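Local coordinates for protein bacteriophage virulence determinant (Salmonella enterica subsp. enterica serovar Typhimurium str. 14028S, PDB 6GGR) that probably acts as a zinc metalloprotease effector of the PipA family that Salmonella delivers into host cells to cleave NF-kappaB transcription factors, at residues W107-T118 with R130-D139; F12-D20 with T191-G199. All coordinates share one frame; numbering follows the deposited sequence.

Contact 1: W107-T118 with R130-D139; sequences WLLGAGENFGTT and RKVIALNLDD
Strand 132-135 runs parallel to strand 107-111, with bonds from L108 N to K131 O (2.9 Å) and from I133 N to L108 O (2.6 Å), and antiparallel to strand 116-117, where G116 and A134 form a hydrogen-bonded pair. A type II turn from G110 to E113 starts the chain's return along the other edge of the central strand.

The W107 side chain meets two residues of 130-139. K131 CB lies over one face, 3.8 Å from the centroid of the six-membered ring, a CH-pi contact. I133 CD1 packs against the foot of the indole, 3.5 Å from W107 CB. L109 CD1 meets L135 CD1 on the I133 side of the sheet. F115 also packs there, with its ring edge on L135 CD2.

N136 ND2 stands over one F115 face and donates to E113 O at 2.9 Å, almost straight (171°). This bond leaves in the amide plane of N136 and reaches E113 O from above its carbonyl plane. N136 OD1 accepts from D138 N, an Asx turn, so both ends of the amide are held. T118 turns OG1 between its backbone N and carbonyl carbon (chi1 58°), and OG1 accepts from V132 N at 2.9 Å.

W107, F115 and T117 pack on helix 160-173. It carries H166 and H170, zinc ligands of this protein, though no zinc is bound to this chain here; T117 touches H170. L109 and L135 reach helix 64-84. T117, on the outer strand, makes backbone hydrogen bonds to the chain of another protein, consistent with the substrate-binding edge strand of zinc proteases.

Contact 2: F12-D20 with T191-G199; sequences FPDLPEHQD and TNIILKEMG
H18 and N192 both set CG anti to the carbonyl carbon (chi1 -61° in H18), which turns the imidazole and the carboxamide toward each other. N192 ND2 donates to H18 NE2 at 3.2 Å, and the bond is nearly straight (170°). Each partner lies close to the plane of the other's flat group, and the two planes are only modestly twisted, 23° apart.

On the other side of the ring, H18 ND1 donates to D14 OD1 at 2.8 Å. That oxygen also accepts from L15 N at 2.6 Å, which arrives from above the carboxylate plane. The imidazole is therefore held at both nitrogens, and its proton probably sits on ND1. The other D14 oxygen, OD2, forms a salt bridge with R26 of helix 24-30.

The contact packs the N-terminal segment, with its short helical turn at 16-19, against the last helix of the chain, 186-197. That helix ends in a Schellman motif at G199. N192 OD1 accepts from R162 of helix 160-173.

Beside the polar line, L15 and I193 pass side by side, running in opposite senses, with L15 CG 3.8 Å from I193 CG1. L15 CD1 rests on N192 CB at 3.6 Å. I193 CD1 lies 3.4 Å from D14 OD1. Further along, P13 CG touches E197 OE2 at 3.3 Å, an oxygen that is hydrogen-bonded to T87.

How the contacts relate
Contact 1 and contact 2 lie on opposite sides of the centre of the chain, about 25 Å apart between centres and about 10 Å between nearest atoms. They do not touch. Along the chain, contact 1 is nested inside the loop that contact 2 closes: 12-20 comes first, then 107-118 and 130-139, and 191-199 near the C terminus. They share no strand or helix, but both meet helix 160-173: contact 1 through W107 and T117 of the small mixed sheet and the loop residue F115, contact 2 through N192. Both contacts therefore border the helix bearing H166 and H170, from different parts of the fold, and only contact 1 meets the chain of another protein.

Contact 1: W107-T118 with R130-D139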
loop_
_atom_site.group_PDB
_atom_site.type_symbol
_atom_site.label_atom_id
_atom_site.label_comp_id
_atom_site.label_asym_id
_atom_site.label_seq_id
_atom_site.Cartn_x
_atom_site.Cartn_y
_atom_site.Cartn_z
ATOM N N TRP B 107 13.000 -11.631 -11.396
ATOM C CA TRP B 107 11.739 -10.891 -11.111
ATOM C C TRP B 107 11.502 -9.855 -12.167
ATOM O O TRP B 107 12.421 -9.371 -12.776
ATOM C CB TRP B 107 11.754 -10.207 -9.703
ATOM C CG TRP B 107 11.856 -11.150 -8.560
ATOM C CD1 TRP B 107 12.921 -11.868 -8.210
ATOM C CD2 TRP B 107 10.851 -11.440 -7.597
ATOM N NE1 TRP B 107 12.653 -12.604 -7.118
ATOM C CE2 TRP B 107 11.379 -12.358 -6.717
ATOM C CE3 TRP B 107 9.544 -11.003 -7.413
ATOM C CZ2 TRP B 107 10.666 -12.853 -5.674
ATOM C CZ3 TRP B 107 8.842 -11.495 -6.395
ATOM C CH2 TRP B 107 9.388 -12.408 -5.532
ATOM N N LEU B 108 10.227 -9.584 -12.412
ATOM C CA LEU B 108 9.860 -8.465 -13.270
ATOM C C LEU B 108 9.905 -7.169 -12.474
ATOM O O LEU B 108 9.429 -7.107 -11.336
ATOM C CB LEU B 108 8.460 -8.670 -13.847
ATOM C CG LEU B 108 8.285 -9.768 -14.900
ATOM C CD1 LEU B 108 6.813 -9.966 -15.237
ATOM C CD2 LEU B 108 9.077 -9.434 -16.154
ATOM N N LEU B 109 10.488 -6.133 -13.069
ATOM C CA LEU B 109 10.545 -4.819 -12.434
ATOM C C LEU B 109 9.352 -4.000 -12.917
ATOM O O LEU B 109 9.321 -3.544 -14.062
ATOM C CB LEU B 109 11.867 -4.127 -12.748
ATOM C CG LEU B 109 12.001 -2.702 -12.203
ATOM C CD1 LEU B 109 11.847 -2.682 -10.690
ATOM C CD2 LEU B 109 13.328 -2.083 -12.610
ATOM N N GLY B 110 8.360 -3.822 -12.045
ATOM C CA GLY B 110 7.228 -2.970 -12.355
ATOM C C GLY B 110 7.542 -1.507 -12.112
ATOM O O GLY B 110 6.977 -0.883 -11.207
ATOM N N ALA B 111 8.447 -0.954 -12.916
ATOM C CA ALA B 111 8.938 0.398 -12.681
ATOM C C ALA B 111 7.811 1.418 -12.804
ATOM O O ALA B 111 6.956 1.323 -13.689
ATOM C CB ALA B 111 10.055 0.735 -13.670
ATOM N N GLY B 112 7.827 2.407 -11.915
ATOM C CA GLY B 112 6.810 3.435 -11.907
ATOM C C GLY B 112 5.488 3.017 -11.306
ATOM O O GLY B 112 4.528 3.793 -11.367
ATOM N N GLU B 113 5.406 1.824 -10.728
ATOM C CA GLU B 113 4.181 1.324 -10.124
ATOM C C GLU B 113 4.265 1.413 -8.604
ATOM O O GLU B 113 5.333 1.615 -8.019
ATOM C CB GLU B 113 3.921 -0.120 -10.564
ATOM C CG GLU B 113 3.886 -0.303 -12.073
ATOM C CD GLU B 113 2.756 0.468 -12.724
ATOM O OE1 GLU B 113 1.690 0.614 -12.090
ATOM O OE2 GLU B 113 2.936 0.935 -13.869
ATOM N N ASN B 114 3.108 1.259 -7.964
ATOM C CA ASN B 114 3.046 1.312 -6.510
ATOM C C ASN B 114 3.984 0.272 -5.909
ATOM O O ASN B 114 4.080 -0.857 -6.395
ATOM C CB ASN B 114 1.612 1.073 -6.035
ATOM C CG ASN B 114 1.403 1.470 -4.587
ATOM O OD1 ASN B 114 1.518 2.642 -4.232
ATOM N ND2 ASN B 114 1.081 0.495 -3.744
ATOM N N PHE B 115 4.688 0.664 -4.850
ATOM C CA PHE B 115 5.640 -0.227 -4.199
ATOM C C PHE B 115 4.980 -1.545 -3.813
ATOM O O PHE B 115 3.976 -1.562 -3.098
ATOM C CB PHE B 115 6.224 0.456 -2.959
ATOM C CG PHE B 115 7.289 1.470 -3.268
ATOM C CD1 PHE B 115 8.525 1.072 -3.754
ATOM C CD2 PHE B 115 7.062 2.818 -3.059
ATOM C CE1 PHE B 115 9.507 2.004 -4.035
ATOM C CE2 PHE B 115 8.047 3.753 -3.337
ATOM C CZ PHE B 115 9.265 3.344 -3.825
ATOM N N GLY B 116 5.550 -2.650 -4.280
ATOM C CA GLY B 116 5.016 -3.954 -3.944
ATOM C C GLY B 116 5.822 -5.051 -4.604
ATOM O O GLY B 116 6.609 -4.812 -5.528
ATOM N N THR B 117 5.616 -6.267 -4.102
ATOM C CA THR B 117 6.252 -7.450 -4.662
ATOM C C THR B 117 5.339 -8.641 -4.433
ATOM O O THR B 117 4.689 -8.739 -3.390
ATOM C CB THR B 117 7.624 -7.731 -4.033
ATOM O OG1 THR B 117 7.455 -8.126 -2.666
ATOM C CG2 THR B 117 8.515 -6.507 -4.089
ATOM N N THR B 118 5.308 -9.546 -5.406
ATOM C CA THR B 118 4.441 -10.716 -5.345
ATOM C C THR B 118 5.091 -11.792 -4.484
ATOM O O THR B 118 6.162 -12.304 -4.827
ATOM C CB THR B 118 4.174 -11.247 -6.750
ATOM O OG1 THR B 118 5.418 -11.576 -7.381
ATOM C CG2 THR B 118 3.452 -10.206 -7.589
ATOM N N ARG B 130 4.130 -15.909 -11.908
ATOM C CA ARG B 130 4.669 -14.613 -12.308
ATOM C C ARG B 130 5.140 -13.817 -11.087
ATOM O O ARG B 130 4.382 -13.607 -10.139
ATOM C CB ARG B 130 3.618 -13.830 -13.094
ATOM C CG ARG B 130 4.189 -12.860 -14.121
ATOM C CD ARG B 130 3.087 -12.319 -15.040
ATOM N NE ARG B 130 3.579 -11.293 -15.963
ATOM C CZ ARG B 130 3.529 -9.983 -15.742
ATOM N NH1 ARG B 130 3.007 -9.503 -14.623
ATOM N NH2 ARG B 130 4.005 -9.144 -16.645
ATOM N N LYS B 131 6.399 -13.389 -11.121
ATOM C CA LYS B 131 7.050 -12.704 -10.011
ATOM C C LYS B 131 7.337 -11.263 -10.416
ATOM O O LYS B 131 7.956 -11.023 -11.457
ATOM C CB LYS B 131 8.355 -13.417 -9.628
ATOM C CG LYS B 131 8.170 -14.790 -8.974
ATOM C CD LYS B 131 9.390 -15.707 -9.171
ATOM C CE LYS B 131 10.290 -15.775 -7.939
ATOM N NZ LYS B 131 11.385 -16.779 -8.110
ATOM N N VAL B 132 6.895 -10.308 -9.595
ATOM C CA VAL B 132 7.037 -8.890 -9.903
ATOM C C VAL B 132 7.578 -8.148 -8.691
ATOM O O VAL B 132 7.219 -8.451 -7.548
ATOM C CB VAL B 132 5.698 -8.268 -10.340
ATOM C CG1 VAL B 132 5.849 -6.760 -10.537
ATOM C CG2 VAL B 132 5.192 -8.934 -11.614
ATOM N N ILE B 133 8.428 -7.157 -8.952
ATOM C CA ILE B 133 8.888 -6.197 -7.955
ATOM C C ILE B 133 8.512 -4.818 -8.481
ATOM O O ILE B 133 9.054 -4.371 -9.500
ATOM C CB ILE B 133 10.400 -6.303 -7.705
ATOM C CG1 ILE B 133 10.721 -7.581 -6.929
ATOM C CG2 ILE B 133 10.919 -5.089 -6.938
ATOM C CD1 ILE B 133 12.181 -7.982 -6.991
ATOM N N ALA B 134 7.589 -4.145 -7.796
ATOM C CA ALA B 134 7.095 -2.843 -8.224
ATOM C C ALA B 134 7.830 -1.748 -7.462
ATOM O O ALA B 134 7.800 -1.717 -6.226
ATOM C CB ALA B 134 5.585 -2.733 -8.007
ATOM N N LEU B 135 8.477 -0.847 -8.199
ATOM C CA LEU B 135 9.220 0.257 -7.610
ATOM C C LEU B 135 8.931 1.528 -8.393
ATOM O O LEU B 135 8.624 1.482 -9.587
ATOM C CB LEU B 135 10.729 -0.017 -7.611
ATOM C CG LEU B 135 11.182 -1.325 -6.956
ATOM C CD1 LEU B 135 12.641 -1.602 -7.277
ATOM C CD2 LEU B 135 10.966 -1.286 -5.450
ATOM N N ASN B 136 9.036 2.668 -7.710
ATOM C CA ASN B 136 8.857 3.964 -8.349
ATOM C C ASN B 136 9.733 4.984 -7.639
ATOM O O ASN B 136 10.217 4.754 -6.529
ATOM C CB ASN B 136 7.394 4.416 -8.322
ATOM C CG ASN B 136 6.904 4.714 -6.916
ATOM O OD1 ASN B 136 7.235 5.749 -6.336
ATOM N ND2 ASN B 136 6.115 3.802 -6.358
ATOM N N LEU B 137 9.924 6.128 -8.298
ATOM C CA LEU B 137 10.728 7.221 -7.769
ATOM C C LEU B 137 9.862 8.394 -7.321
ATOM O O LEU B 137 10.310 9.543 -7.326
ATOM C CB LEU B 137 11.749 7.674 -8.810
ATOM C CG LEU B 137 12.771 6.604 -9.199
ATOM C CD1 LEU B 137 13.394 6.915 -10.550
ATOM C CD2 LEU B 137 13.845 6.478 -8.129
ATOM N N ASP B 138 8.617 8.115 -6.926
ATOM C CA ASP B 138 7.725 9.170 -6.461
ATOM C C ASP B 138 8.096 9.667 -5.069
ATOM O O ASP B 138 7.651 10.750 -4.674
ATOM C CB ASP B 138 6.276 8.677 -6.470
ATOM C CG ASP B 138 5.851 8.138 -7.826
ATOM O OD1 ASP B 138 6.504 8.481 -8.836
ATOM O OD2 ASP B 138 4.864 7.374 -7.883
ATOM N N ASP B 139 8.896 8.906 -4.316
ATOM C CA ASP B 139 9.387 9.386 -3.029
ATOM C C ASP B 139 10.153 10.694 -3.164
ATOM O O ASP B 139 10.286 11.427 -2.178
ATOM C CB ASP B 139 10.286 8.334 -2.375
ATOM C CG ASP B 139 9.502 7.175 -1.793
ATOM O OD1 ASP B 139 8.255 7.205 -1.856
ATOM O OD2 ASP B 139 10.136 6.235 -1.268
HETATM O O HOH W 1 4.146 4.144 -3.873
#

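Contact 2: F12-D20 with T191-G199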
loop_
_atom_site.group_PDB
_atom_site.type_symbol
_atom_site.label_atom_id
_atom_site.label_comp_id
_atom_site.label_asym_id
_atom_site.label_seq_id
_atom_site.Cartn_x
_atom_site.Cartn_y
_atom_site.Cartn_z
ATOM N N PHE B 12 23.684 -12.969 14.691
ATOM C CA PHE B 12 23.656 -11.952 13.639
ATOM C C PHE B 12 23.314 -10.597 14.212
ATOM O O PHE B 12 22.542 -10.510 15.131
ATOM C CB PHE B 12 22.745 -12.386 12.488
ATOM C CG PHE B 12 23.264 -13.616 11.761
ATOM C CD1 PHE B 12 24.586 -13.662 11.343
ATOM C CD2 PHE B 12 22.480 -14.718 11.512
ATOM C CE1 PHE B 12 25.078 -14.755 10.683
ATOM C CE2 PHE B 12 22.986 -15.802 10.852
ATOM C CZ PHE B 12 24.283 -15.816 10.446
ATOM N N PRO B 13 23.944 -9.554 13.701
ATOM C CA PRO B 13 23.654 -8.219 14.241
ATOM C C PRO B 13 22.161 -7.920 14.267
ATOM O O PRO B 13 21.420 -8.277 13.348
ATOM C CB PRO B 13 24.408 -7.273 13.295
ATOM C CG PRO B 13 24.903 -8.123 12.157
ATOM C CD PRO B 13 24.948 -9.520 12.626
ATOM N N ASP B 14 21.725 -7.258 15.341
ATOM C CA ASP B 14 20.336 -6.867 15.518
ATOM C C ASP B 14 20.297 -5.488 16.165
ATOM O O ASP B 14 21.325 -4.942 16.574
ATOM C CB ASP B 14 19.575 -7.896 16.365
ATOM C CG ASP B 14 18.075 -7.822 16.165
ATOM O OD1 ASP B 14 17.612 -6.921 15.434
ATOM O OD2 ASP B 14 17.357 -8.668 16.739
ATOM N N LEU B 15 19.085 -4.919 16.264
ATOM C CA LEU B 15 18.920 -3.560 16.759
ATOM C C LEU B 15 18.324 -3.550 18.163
ATOM O O LEU B 15 17.530 -4.430 18.510
ATOM C CB LEU B 15 18.003 -2.738 15.843
ATOM C CG LEU B 15 18.411 -2.587 14.379
ATOM C CD1 LEU B 15 17.623 -1.453 13.756
ATOM C CD2 LEU B 15 19.905 -2.348 14.218
ATOM N N PRO B 16 18.665 -2.556 18.989
ATOM C CA PRO B 16 17.977 -2.425 20.285
ATOM C C PRO B 16 16.470 -2.305 20.143
ATOM O O PRO B 16 15.732 -2.803 21.005
ATOM C CB PRO B 16 18.587 -1.150 20.884
ATOM C CG PRO B 16 19.852 -0.918 20.134
ATOM C CD PRO B 16 19.650 -1.482 18.771
ATOM N N GLU B 17 15.988 -1.653 19.083
ATOM C CA GLU B 17 14.555 -1.523 18.850
ATOM C C GLU B 17 13.878 -2.860 18.575
ATOM O O GLU B 17 12.645 -2.914 18.556
ATOM C CB GLU B 17 14.301 -0.563 17.680
ATOM C CG GLU B 17 14.710 0.892 17.948
ATOM C CD GLU B 17 16.204 1.143 17.756
ATOM O OE1 GLU B 17 16.948 0.172 17.501
ATOM O OE2 GLU B 17 16.636 2.313 17.858
ATOM N N HIS B 18 14.646 -3.929 18.367
ATOM C CA HIS B 18 14.109 -5.258 18.099
ATOM C C HIS B 18 14.243 -6.207 19.279
ATOM O O HIS B 18 13.273 -6.874 19.650
ATOM C CB HIS B 18 14.823 -5.886 16.898
ATOM C CG HIS B 18 14.666 -5.120 15.628
ATOM N ND1 HIS B 18 15.399 -5.408 14.498
ATOM C CD2 HIS B 18 13.856 -4.086 15.302
ATOM C CE1 HIS B 18 15.053 -4.578 13.532
ATOM N NE2 HIS B 18 14.117 -3.767 13.993
ATOM N N GLN B 19 15.437 -6.282 19.876
ATOM C CA GLN B 19 15.799 -7.411 20.728
ATOM C C GLN B 19 14.778 -7.689 21.824
ATOM O O GLN B 19 14.704 -8.826 22.305
ATOM C CB GLN B 19 17.177 -7.177 21.355
ATOM C CG GLN B 19 18.245 -6.734 20.363
ATOM C CD GLN B 19 19.532 -7.533 20.483
ATOM O OE1 GLN B 19 19.581 -8.712 20.131
ATOM N NE2 GLN B 19 20.583 -6.890 20.981
ATOM N N ASP B 20 13.999 -6.695 22.242
ATOM C CA ASP B 20 12.890 -6.930 23.164
ATOM C C ASP B 20 11.656 -7.237 22.321
ATOM O O ASP B 20 11.127 -6.360 21.630
ATOM C CB ASP B 20 12.678 -5.738 24.098
ATOM C CG ASP B 20 12.046 -4.548 23.408
ATOM O OD1 ASP B 20 12.576 -4.100 22.370
ATOM O OD2 ASP B 20 11.007 -4.066 23.909
ATOM N N THR B 191 14.853 -4.788 7.110
ATOM C CA THR B 191 15.098 -3.490 6.496
ATOM C C THR B 191 15.756 -2.535 7.484
ATOM O O THR B 191 16.717 -1.839 7.135
ATOM C CB THR B 191 13.785 -2.913 5.956
ATOM O OG1 THR B 191 13.231 -3.816 4.989
ATOM C CG2 THR B 191 14.008 -1.565 5.291
ATOM N N ASN B 192 15.273 -2.503 8.731
ATOM C CA ASN B 192 15.895 -1.651 9.743
ATOM C C ASN B 192 17.377 -1.972 9.899
ATOM O O ASN B 192 18.218 -1.068 9.963
ATOM C CB ASN B 192 15.186 -1.812 11.087
ATOM C CG ASN B 192 13.831 -1.125 11.130
ATOM O OD1 ASN B 192 13.497 -0.309 10.271
ATOM N ND2 ASN B 192 13.051 -1.441 12.155
ATOM N N ILE B 193 17.712 -3.261 9.984
ATOM C CA ILE B 193 19.091 -3.671 10.243
ATOM C C ILE B 193 19.981 -3.349 9.050
ATOM O O ILE B 193 21.098 -2.841 9.204
ATOM C CB ILE B 193 19.143 -5.169 10.581
ATOM C CG1 ILE B 193 18.346 -5.451 11.856
ATOM C CG2 ILE B 193 20.597 -5.633 10.738
ATOM C CD1 ILE B 193 18.069 -6.925 12.096
ATOM N N ILE B 194 19.511 -3.672 7.844
ATOM C CA ILE B 194 20.290 -3.420 6.636
ATOM C C ILE B 194 20.607 -1.936 6.511
ATOM O O ILE B 194 21.754 -1.543 6.266
ATOM C CB ILE B 194 19.531 -3.945 5.405
ATOM C CG1 ILE B 194 19.419 -5.469 5.476
ATOM C CG2 ILE B 194 20.222 -3.522 4.107
ATOM C CD1 ILE B 194 18.434 -6.058 4.486
ATOM N N LEU B 195 19.592 -1.087 6.685
ATOM C CA LEU B 195 19.793 0.350 6.533
ATOM C C LEU B 195 20.799 0.883 7.545
ATOM O O LEU B 195 21.655 1.709 7.203
ATOM C CB LEU B 195 18.459 1.083 6.670
ATOM C CG LEU B 195 17.750 1.417 5.352
ATOM C CD1 LEU B 195 17.443 0.163 4.564
ATOM C CD2 LEU B 195 16.479 2.202 5.624
ATOM N N LYS B 196 20.712 0.441 8.800
ATOM C CA LYS B 196 21.710 0.863 9.781
ATOM C C LYS B 196 23.094 0.353 9.408
ATOM O O LYS B 196 24.094 1.056 9.598
ATOM C CB LYS B 196 21.325 0.384 11.181
ATOM C CG LYS B 196 20.173 1.154 11.817
ATOM C CD LYS B 196 20.499 2.634 11.979
ATOM C CE LYS B 196 19.415 3.359 12.765
ATOM N NZ LYS B 196 19.605 4.841 12.758
ATOM N N GLU B 197 23.175 -0.870 8.880
ATOM C CA GLU B 197 24.456 -1.386 8.411
ATOM C C GLU B 197 24.985 -0.597 7.219
ATOM O O GLU B 197 26.201 -0.579 6.992
ATOM C CB GLU B 197 24.327 -2.866 8.044
ATOM C CG GLU B 197 24.144 -3.795 9.241
ATOM C CD GLU B 197 24.069 -5.266 8.846
ATOM O OE1 GLU B 197 24.096 -5.567 7.635
ATOM O OE2 GLU B 197 23.987 -6.124 9.750
ATOM N N MET B 198 24.101 0.051 6.458
ATOM C CA MET B 198 24.487 0.884 5.325
ATOM C C MET B 198 24.859 2.304 5.731
ATOM O O MET B 198 25.231 3.099 4.862
ATOM C CB MET B 198 23.342 0.952 4.304
ATOM C CG MET B 198 23.025 -0.360 3.610
ATOM S SD MET B 198 21.566 -0.226 2.563
ATOM C CE MET B 198 22.232 0.758 1.222
ATOM N N GLY B 199 24.761 2.650 7.011
ATOM C CA GLY B 199 24.971 4.023 7.417
ATOM C C GLY B 199 23.796 4.929 7.138
ATOM O O GLY B 199 23.967 6.150 7.086
#